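Local coordinates for mutT/nudix family protein (Listeria innocua, PDB 3I9X), which probably acts as a hydrolase of the Nudix family, through the Nudix domain that this part of a longer protein contains, at residues D26-D31 against I119-Y124; I48-R53 against L155-D160. All blocks are in the same frame, centred on the assembly; numbering follows the deposited sequence.

How the interactions relate
Interaction 1 (26-31 with 119-124) pairs two parallel strands, and interaction 2 (48-53 with 155-160) lays a loop against the end of a third strand; their centres are 15 Å apart and their nearest atoms about 6 Å, without touching. Both reach one mixed sheet, in which strands 27-40 and 43-52 are successive in the chain and antiparallel neighbours. Along the sequence the segments alternate: 26-31, 48-53, 119-124, 155-160. The two contacts thus cross along the chain, each bringing together parts of the sequence some 90 to 100 residues apart. Helix 161-177, entered from loop 155-160, also touches Asp31 of interaction 1.

Interaction 1: D26-D31 against I119-Y124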
# COMPACT_ATOMS: atom_id res chain seq x y z
N ASP A 26 -12.47 9.33 1.54
CA ASP A 26 -12.74 10.44 0.65
C ASP A 26 -11.90 10.40 -0.59
O ASP A 26 -12.19 11.12 -1.56
CB ASP A 26 -12.53 11.72 1.43
CG ASP A 26 -13.54 11.87 2.50
OD1 ASP A 26 -13.20 12.22 3.65
OD2 ASP A 26 -14.70 11.55 2.17
N GLY A 27 -10.88 9.54 -0.63
CA GLY A 27 -9.99 9.55 -1.78
C GLY A 27 -8.85 8.57 -1.69
O GLY A 27 -8.43 8.19 -0.62
N TYR A 28 -8.36 8.20 -2.86
CA TYR A 28 -7.20 7.37 -3.01
C TYR A 28 -6.31 8.09 -3.98
O TYR A 28 -6.75 8.39 -5.09
CB TYR A 28 -7.65 6.04 -3.63
CG TYR A 28 -6.61 4.97 -3.76
CD1 TYR A 28 -5.64 4.76 -2.75
CD2 TYR A 28 -6.64 4.08 -4.83
CE1 TYR A 28 -4.73 3.74 -2.87
CE2 TYR A 28 -5.73 3.05 -4.94
CZ TYR A 28 -4.77 2.87 -3.96
OH TYR A 28 -3.85 1.82 -4.09
N THR A 29 -5.05 8.32 -3.59
CA THR A 29 -4.07 8.95 -4.47
C THR A 29 -2.83 8.08 -4.75
O THR A 29 -2.51 7.15 -4.01
CB THR A 29 -3.59 10.31 -3.93
OG1 THR A 29 -2.90 10.10 -2.71
CG2 THR A 29 -4.77 11.23 -3.65
N SER A 30 -2.21 8.36 -5.89
CA SER A 30 -0.97 7.78 -6.33
C SER A 30 0.06 8.90 -6.33
O SER A 30 -0.05 9.83 -7.12
CB SER A 30 -1.16 7.27 -7.75
OG SER A 30 -0.19 6.32 -8.07
N ASP A 31 0.99 8.86 -5.38
CA ASP A 31 2.03 9.91 -5.25
C ASP A 31 3.41 9.38 -5.58
O ASP A 31 3.77 8.25 -5.20
CB ASP A 31 1.97 10.49 -3.83
CG ASP A 31 0.67 11.24 -3.57
OD1 ASP A 31 0.36 12.13 -4.41
OD2 ASP A 31 -0.06 10.93 -2.59
N ILE A 119 -6.14 8.21 1.25
CA ILE A 119 -5.13 7.17 1.36
C ILE A 119 -4.23 7.32 0.16
O ILE A 119 -4.72 7.39 -1.00
CB ILE A 119 -5.79 5.80 1.36
CG1 ILE A 119 -6.69 5.64 2.61
CG2 ILE A 119 -4.76 4.68 1.29
CD1 ILE A 119 -8.00 4.88 2.29
N SER A 120 -2.93 7.46 0.43
CA SER A 120 -1.92 7.59 -0.62
C SER A 120 -1.10 6.33 -0.82
O SER A 120 -0.50 5.84 0.10
CB SER A 120 -0.96 8.73 -0.29
OG SER A 120 0.22 8.56 -1.04
N ARG A 121 -1.04 5.86 -2.06
CA ARG A 121 -0.13 4.82 -2.49
C ARG A 121 1.11 5.49 -3.09
O ARG A 121 1.05 6.23 -4.08
CB ARG A 121 -0.87 3.92 -3.48
CG ARG A 121 -0.10 2.69 -4.08
CD ARG A 121 0.76 2.05 -3.14
NE ARG A 121 1.12 0.69 -3.51
CZ ARG A 121 1.97 -0.06 -2.82
NH1 ARG A 121 2.56 0.41 -1.73
NH2 ARG A 121 2.21 -1.32 -3.21
N ALA A 122 2.25 5.28 -2.47
CA ALA A 122 3.44 6.01 -2.86
C ALA A 122 4.44 5.15 -3.64
O ALA A 122 4.65 3.97 -3.32
CB ALA A 122 4.06 6.60 -1.66
N PHE A 123 5.00 5.72 -4.68
CA PHE A 123 5.95 5.04 -5.53
C PHE A 123 7.19 5.93 -5.64
O PHE A 123 7.06 7.17 -5.54
CB PHE A 123 5.39 4.89 -6.94
CG PHE A 123 4.13 4.03 -7.04
CD1 PHE A 123 4.21 2.67 -7.40
CD2 PHE A 123 2.87 4.60 -6.91
CE1 PHE A 123 3.07 1.88 -7.53
CE2 PHE A 123 1.71 3.83 -7.05
CZ PHE A 123 1.81 2.46 -7.34
N TYR A 124 8.36 5.34 -5.89
CA TYR A 124 9.47 6.12 -6.42
C TYR A 124 9.93 5.67 -7.80
O TYR A 124 9.69 4.55 -8.20
CB TYR A 124 10.67 6.11 -5.49
CG TYR A 124 11.49 4.83 -5.35
CD1 TYR A 124 12.48 4.50 -6.25
CD2 TYR A 124 11.34 4.03 -4.24
CE1 TYR A 124 13.29 3.37 -6.06
CE2 TYR A 124 12.12 2.89 -4.03
CZ TYR A 124 13.10 2.57 -4.94
OH TYR A 124 13.85 1.43 -4.71
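Strand 27-40 opens beside strand 118-126 in a buried, parallel pairing within the mixed sheet, with Gly27 to Asp31 set against Ile119 to Phe123. Five backbone hydrogen bonds alternate between the strands, from Ile119 N to Gly27 O (3.0 Å) through to Phe123 N to Asp31 O (2.9 Å). Tyr28, Ile119, Ser30 and Arg121 share one face; Thr29, Ser120, Asp31 and Ala122 share the other.

On the latter face, Ser120 OG donates to the anti lone pair of Asp31 OD2 at 2.8 Å. Thr29 OG1 meets the same oxygen from above the carboxylate plane, at 3.0 Å; its chi1 of 65° places OG1 between the backbone N and carbonyl carbon. Two short hydroxyl side chains thus grip one buried carboxylate oxygen, which also bonds a glycerol, probably from the crystallisation liquor, while Met164 of helix 161-177 packs on Asp31.

The pairing of an early strand with a distant parallel one belongs to the mixed sheet of the Nudix alpha/beta/alpha sandwich. Helix 82-94 covers the Tyr28 face, where Ala82 O bonds Ser30 OG and the small Ala86 lies against Ser30 and Phe123. Ser30 OG also approaches Phe123 CE2 obliquely, at 3.3 Å.

Tyr28 meets only the base of Arg121, its OH lying 3.7 Å from Arg121 CB, while the guanidinium runs on to Gly105 O through NH1. That hydroxyl bonds Asp108 of the second subunit. The beta-branched Ile119, a residue that suits a strand, lays CG2 against Tyr28 CD1 at 4.1 Å.

Interaction 2: I48-R53 against L155-D160; sequences ILLIKR and LPLAFD
Leu50 on strand 43-52 and Arg53 just beyond it meet the loop 155-160 at two places within the Nudix domain, one apolar and one built around a guanidinium. At Leu50 the CB points toward the loop, and a single methyl, CD1, makes both contacts. It meets Leu155 CD1 tip to tip at 3.7 Å and Leu157 CD2 at 4.0 Å, the Leu157 side chain crossing that of Leu50 at about a right angle. Leucine suits this apolar patch beside Trp69 and Phe147; the loop makes no backbone bond to the strand segment, so side-chain packing joins them.

Three residues on, Arg53 combines an aliphatic stem with a flat polar head. Its CD packs on Ala158 CB at 3.8 Å, a small methyl that allows the stem close to the loop. The chain bends at chi3 (60°), which turns NE out of the line of the extended stem, and chi4 (78°) then sets CZ. Phe159 CZ lies over one face of the guanidinium, 3.7 Å above its plane and offset toward the rim. Conversely, NH1 approaches the edge of the phenyl ring, near its plane. Arg53 NE is bound by Met64 O, while Phe159 N donates to Glu65 OE1, so the adjacent Met64 and Glu65 hold one partner each.

Trp69 of strand 69-75 and Phe147 of strand 144-148 border the Leu50-Leu155 pair, Ala152 of helix 149-152 adjoins Leu50, and the loop connects that helix to helix 161-177.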
# COMPACT_ATOMS: atom_id res chain seq x y z
N ILE A 48 15.33 15.45 -6.36
CA ILE A 48 13.91 15.19 -6.45
C ILE A 48 13.13 16.31 -7.14
O ILE A 48 13.43 17.50 -6.92
CB ILE A 48 13.34 14.86 -5.06
CG1 ILE A 48 11.87 14.56 -5.14
CG2 ILE A 48 13.61 16.02 -4.03
CD1 ILE A 48 11.26 13.99 -3.88
N LEU A 49 12.17 15.94 -8.01
CA LEU A 49 11.24 16.90 -8.60
C LEU A 49 10.04 17.19 -7.69
O LEU A 49 9.29 16.29 -7.29
CB LEU A 49 10.70 16.43 -9.94
CG LEU A 49 10.08 17.54 -10.79
CD1 LEU A 49 11.16 18.42 -11.48
CD2 LEU A 49 9.10 17.00 -11.89
N LEU A 50 9.81 18.46 -7.42
CA LEU A 50 8.69 18.87 -6.58
C LEU A 50 7.97 20.04 -7.20
O LEU A 50 8.55 20.79 -7.98
CB LEU A 50 9.16 19.23 -5.20
CG LEU A 50 9.83 18.17 -4.37
CD1 LEU A 50 10.46 18.86 -3.07
CD2 LEU A 50 8.87 17.06 -4.01
N ILE A 51 6.69 20.16 -6.83
CA ILE A 51 5.78 21.09 -7.44
C ILE A 51 5.12 21.96 -6.34
O ILE A 51 4.46 21.46 -5.40
CB ILE A 51 4.71 20.35 -8.24
CG1 ILE A 51 5.36 19.41 -9.30
CG2 ILE A 51 3.73 21.35 -8.90
CD1 ILE A 51 4.34 18.67 -10.15
N LYS A 52 5.30 23.26 -6.44
CA LYS A 52 4.76 24.15 -5.38
C LYS A 52 3.26 24.28 -5.59
O LYS A 52 2.82 24.56 -6.69
CB LYS A 52 5.43 25.49 -5.45
CG LYS A 52 5.10 26.49 -4.33
CD LYS A 52 5.71 27.83 -4.69
CE LYS A 52 6.67 28.34 -3.64
NZ LYS A 52 7.52 29.43 -4.20
N ARG A 53 2.48 24.04 -4.54
CA ARG A 53 1.04 24.27 -4.63
C ARG A 53 0.72 25.76 -4.81
O ARG A 53 1.33 26.61 -4.16
CB ARG A 53 0.32 23.74 -3.42
CG ARG A 53 0.32 22.18 -3.35
CD ARG A 53 -0.42 21.70 -2.14
NE ARG A 53 -1.83 22.14 -2.13
CZ ARG A 53 -2.81 21.58 -2.85
NH1 ARG A 53 -2.58 20.53 -3.63
NH2 ARG A 53 -4.02 22.07 -2.77
N LEU A 155 12.48 22.16 2.77
CA LEU A 155 11.42 22.95 2.21
C LEU A 155 10.13 22.90 3.07
O LEU A 155 9.91 21.94 3.84
CB LEU A 155 11.10 22.48 0.76
CG LEU A 155 12.14 22.74 -0.35
CD1 LEU A 155 11.69 22.02 -1.64
CD2 LEU A 155 12.38 24.28 -0.63
N PRO A 156 9.28 23.92 2.93
CA PRO A 156 7.92 23.81 3.41
C PRO A 156 7.11 22.86 2.52
O PRO A 156 6.77 23.22 1.38
CB PRO A 156 7.39 25.25 3.32
CG PRO A 156 8.24 25.92 2.26
CD PRO A 156 9.54 25.17 2.18
N LEU A 157 6.83 21.66 3.04
CA LEU A 157 6.26 20.55 2.28
C LEU A 157 4.78 20.30 2.59
O LEU A 157 4.39 20.27 3.75
CB LEU A 157 7.07 19.27 2.54
CG LEU A 157 8.46 19.16 1.89
CD1 LEU A 157 9.28 18.07 2.51
CD2 LEU A 157 8.38 18.93 0.38
N ALA A 158 3.97 20.11 1.57
CA ALA A 158 2.54 19.86 1.72
C ALA A 158 2.24 18.49 2.40
O ALA A 158 2.99 17.52 2.24
CB ALA A 158 1.84 19.95 0.35
N PHE A 159 1.17 18.46 3.20
CA PHE A 159 0.56 17.21 3.71
C PHE A 159 1.59 16.47 4.52
O PHE A 159 2.30 17.08 5.33
CB PHE A 159 0.04 16.33 2.55
CG PHE A 159 -0.79 17.07 1.52
CD1 PHE A 159 -0.32 17.25 0.22
CD2 PHE A 159 -2.06 17.54 1.84
CE1 PHE A 159 -1.07 17.92 -0.74
CE2 PHE A 159 -2.81 18.23 0.88
CZ PHE A 159 -2.32 18.41 -0.40
N ASP A 160 1.69 15.15 4.34
CA ASP A 160 2.75 14.41 5.03
C ASP A 160 3.95 14.19 4.13
O ASP A 160 4.71 13.24 4.34
CB ASP A 160 2.23 13.05 5.58
CG ASP A 160 1.60 12.19 4.52
OD1 ASP A 160 1.44 12.60 3.35
OD2 ASP A 160 1.17 11.08 4.88